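Local coordinates for B12-binding domain-containing protein (Kitasatospora setae, PDB 6WTE), which probably transfers methyl groups as a cobalamin-dependent radical SAM methylase, working without radical chemistry and binding both cobalamin and a [4Fe-4S] cluster, at residues T269-S272 with E273-L276; A250-V253 with D254-S258. All blocks are in the same frame, centred on the assembly; numbering follows the deposited sequence.

Both contacts are local and lie within the radical SAM core, interaction 2 earlier in the chain than interaction 1, with centres about 16 Å apart and no direct touch. Helix 249-261 carries interaction 2, whereas interaction 1 is the loop from strand 266-269 towards helix 278-294. The loop is wholly buried at the cofactors, with carboxylate-to-iron coordination and F274 of the turn packed against T269 and D271. On the helix, four main-chain hydrogen bonds do the work; one side is buried and A250 is exposed, while its acidic side chains pair with arginines elsewhere. Helix 278-294 meets both, through F274 in one and V252 and V253 in the other.

Interaction 1: T269-S272 with E273-L276; sequences TTDS and EFNL. With SF4 (iron/sulfur cluster), chain C.
The backbone runs from the strand end at T269 through a loop into a type I beta turn from E273 to L276, closed by a weak bond from L276 N to E273 O at 3.4 Å. No hydrogen bond links 269-272 with 273-276; their side chains meet by packing. T269 sets CG2 over one face of the F274 ring, 4.0 Å from CD1 and offset toward the rim. At the edge of that ring, in its plane, D271 OD2 lies 3.5 Å from F274 CD1, the carboxylate turned 31° from the ring; T223 and K224 N bond the same carboxylate. Chi1 of 180° turns the F274 ring away from its own N, among V307, L322 and helix 278-294. E273 bends at chi2 (-75°), which carries its carboxylate to the cluster, where OE2 binds the iron FE3 at 1.9 Å. OE1 has a weak hydrogen bond from Q310. At the same cluster, S272 CB packs 3.7 Å from sulfur S1, its OG hydrogen-bonded to E236, and L276 CD1 approaches S4 at 3.8 Å. Together with C227, C231 and C234, E273 completes the protein ligands of the [4Fe-4S] cluster, apparently occupying the iron site that SAM chelates in canonical radical SAM enzymes.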
# COMPACT_ATOMS: atom_id res chain seq x y z
N THR A 269 -9.01 1.03 8.24
CA THR A 269 -9.60 0.89 6.92
C THR A 269 -8.49 0.73 5.89
O THR A 269 -7.44 1.37 5.98
CB THR A 269 -10.47 2.10 6.55
OG1 THR A 269 -9.69 3.30 6.63
CG2 THR A 269 -11.66 2.21 7.50
N THR A 270 -8.71 -0.16 4.91
CA THR A 270 -7.71 -0.40 3.87
C THR A 270 -8.18 0.04 2.49
O THR A 270 -7.68 -0.46 1.48
CB THR A 270 -7.30 -1.87 3.84
OG1 THR A 270 -8.45 -2.67 3.50
CG2 THR A 270 -6.75 -2.29 5.18
N ASP A 271 -9.16 0.93 2.44
CA ASP A 271 -9.52 1.60 1.21
C ASP A 271 -8.35 2.46 0.73
O ASP A 271 -7.45 2.82 1.50
CB ASP A 271 -10.75 2.48 1.42
CG ASP A 271 -11.92 1.71 1.97
OD1 ASP A 271 -11.89 0.46 1.94
OD2 ASP A 271 -12.88 2.34 2.45
N SER A 272 -8.40 2.85 -0.54
CA SER A 272 -7.48 3.88 -1.01
C SER A 272 -7.70 5.17 -0.24
O SER A 272 -6.75 5.78 0.27
CB SER A 272 -7.66 4.10 -2.51
OG SER A 272 -7.17 2.98 -3.24
N GLU A 273 -8.96 5.60 -0.12
CA GLU A 273 -9.33 6.78 0.67
C GLU A 273 -10.70 6.52 1.26
O GLU A 273 -11.66 6.32 0.50
CB GLU A 273 -9.36 8.06 -0.19
CG GLU A 273 -8.14 8.29 -1.07
CD GLU A 273 -6.93 8.76 -0.29
OE1 GLU A 273 -7.08 9.07 0.91
OE2 GLU A 273 -5.83 8.84 -0.88
N PHE A 274 -10.82 6.53 2.59
CA PHE A 274 -12.08 6.12 3.19
C PHE A 274 -13.22 7.08 2.84
O PHE A 274 -14.35 6.64 2.62
CB PHE A 274 -11.94 5.99 4.71
CG PHE A 274 -13.22 5.58 5.41
CD1 PHE A 274 -13.88 4.42 5.06
CD2 PHE A 274 -13.77 6.37 6.41
CE1 PHE A 274 -15.05 4.03 5.70
CE2 PHE A 274 -14.94 6.00 7.06
CZ PHE A 274 -15.58 4.83 6.70
N ASN A 275 -12.94 8.39 2.77
CA ASN A 275 -14.01 9.37 2.58
C ASN A 275 -14.27 9.71 1.11
O ASN A 275 -15.13 10.55 0.84
CB ASN A 275 -13.72 10.66 3.36
CG ASN A 275 -12.46 11.38 2.88
OD1 ASN A 275 -11.50 10.74 2.43
ND2 ASN A 275 -12.45 12.70 2.99
N LEU A 276 -13.56 9.11 0.17
CA LEU A 276 -14.02 9.18 -1.21
C LEU A 276 -15.07 8.10 -1.41
O LEU A 276 -15.09 7.10 -0.69
CB LEU A 276 -12.85 9.04 -2.19
CG LEU A 276 -11.80 10.15 -2.07
CD1 LEU A 276 -10.76 10.04 -3.18
CD2 LEU A 276 -12.44 11.54 -2.08
FE1 SF4 C . -5.07 10.51 -5.05
FE2 SF4 C . -6.64 8.26 -5.09
FE3 SF4 C . -5.48 9.02 -2.76
FE4 SF4 C . -3.95 8.04 -4.76
S1 SF4 C . -5.55 6.90 -3.61
S2 SF4 C . -3.51 9.88 -3.50
S3 SF4 C . -5.04 8.83 -6.61
S4 SF4 C . -7.03 10.21 -3.95

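Interaction 2: A250-V253 with D254-S258; sequences ASVV and DEMES
D254 lays its carboxylate alongside the backbone carbonyl of A250, with CG 3.1 Å from A250 O, while its own N reaches the same oxygen in a hydrogen bond of 2.9 Å. Because CG sits beside the backbone N and anti to the carbonyl carbon (chi1 -82°), the acid leans back along the helix. There OD1 and A250 O, both acceptors, face a common donor group: R291 forms a salt bridge with OD1 and a weak hydrogen bond with A250 O. Were D254 replaced by an alanine, R291 would probably lose this salt bridge and lean more on E257. The next bonds repeat the pattern: E255 N to S251 O, M256 N to V252 O, and E257 N to V253 O at 2.8 Å. One turn apart on another side, V252 CG1 meets M256 SD at 4.2 Å, and both side chains touch I221 of strand 219-221. V252 and V253 both pack on L284 of helix 278-294, V253 also reaching E287 and R291. E255, extended beyond CG, sends its buried carboxylate to R199 and R247, with Y20 adding a hydrogen bond. The helix is thus held internally by its main chain, while its acids, matched by arginines, probably tie it electrostatically to neighbouring parts of the fold.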
# COMPACT_ATOMS: atom_id res chain seq x y z
N ALA A 250 -23.57 -4.75 4.84
CA ALA A 250 -23.75 -5.76 5.87
C ALA A 250 -22.55 -6.70 5.96
O ALA A 250 -22.20 -7.15 7.06
CB ALA A 250 -25.03 -6.55 5.61
N SER A 251 -21.92 -7.01 4.82
CA SER A 251 -20.77 -7.91 4.84
C SER A 251 -19.57 -7.24 5.50
O SER A 251 -18.85 -7.88 6.28
CB SER A 251 -20.42 -8.35 3.42
OG SER A 251 -21.49 -9.08 2.84
N VAL A 252 -19.32 -5.97 5.19
CA VAL A 252 -18.22 -5.24 5.82
C VAL A 252 -18.40 -5.22 7.33
O VAL A 252 -17.47 -5.54 8.09
CB VAL A 252 -18.11 -3.81 5.26
CG1 VAL A 252 -16.94 -3.10 5.89
CG2 VAL A 252 -17.96 -3.84 3.75
N VAL A 253 -19.59 -4.84 7.80
CA VAL A 253 -19.78 -4.73 9.24
C VAL A 253 -19.75 -6.10 9.91
O VAL A 253 -19.25 -6.24 11.03
CB VAL A 253 -21.07 -3.95 9.57
CG1 VAL A 253 -21.19 -3.74 11.07
CG2 VAL A 253 -21.08 -2.60 8.85
N ASP A 254 -20.29 -7.14 9.24
CA ASP A 254 -20.15 -8.50 9.75
C ASP A 254 -18.68 -8.86 9.99
O ASP A 254 -18.33 -9.45 11.02
CB ASP A 254 -20.74 -9.52 8.76
CG ASP A 254 -22.25 -9.67 8.88
OD1 ASP A 254 -22.88 -9.00 9.73
OD2 ASP A 254 -22.80 -10.48 8.11
N GLU A 255 -17.82 -8.51 9.03
CA GLU A 255 -16.39 -8.80 9.16
C GLU A 255 -15.76 -8.02 10.31
O GLU A 255 -14.98 -8.58 11.09
CB GLU A 255 -15.68 -8.47 7.85
CG GLU A 255 -14.21 -8.80 7.84
CD GLU A 255 -13.61 -8.65 6.46
OE1 GLU A 255 -14.39 -8.66 5.48
OE2 GLU A 255 -12.38 -8.51 6.34
N MET A 256 -16.08 -6.73 10.42
CA MET A 256 -15.58 -5.94 11.54
C MET A 256 -16.06 -6.50 12.87
O MET A 256 -15.30 -6.53 13.84
CB MET A 256 -16.03 -4.48 11.40
CG MET A 256 -15.51 -3.82 10.15
SD MET A 256 -16.17 -2.15 9.94
CE MET A 256 -15.27 -1.27 11.22
N GLU A 257 -17.31 -6.95 12.91
CA GLU A 257 -17.84 -7.54 14.14
C GLU A 257 -17.10 -8.82 14.49
O GLU A 257 -16.79 -9.07 15.66
CB GLU A 257 -19.34 -7.80 13.99
CG GLU A 257 -20.06 -8.12 15.29
CD GLU A 257 -21.55 -8.27 15.09
OE1 GLU A 257 -22.16 -7.40 14.43
OE2 GLU A 257 -22.12 -9.26 15.61
N SER A 258 -16.77 -9.63 13.47
CA SER A 258 -16.02 -10.86 13.70
C SER A 258 -14.63 -10.56 14.25
O SER A 258 -14.16 -11.24 15.17
CB SER A 258 -15.91 -11.67 12.40
OG SER A 258 -15.19 -12.87 12.62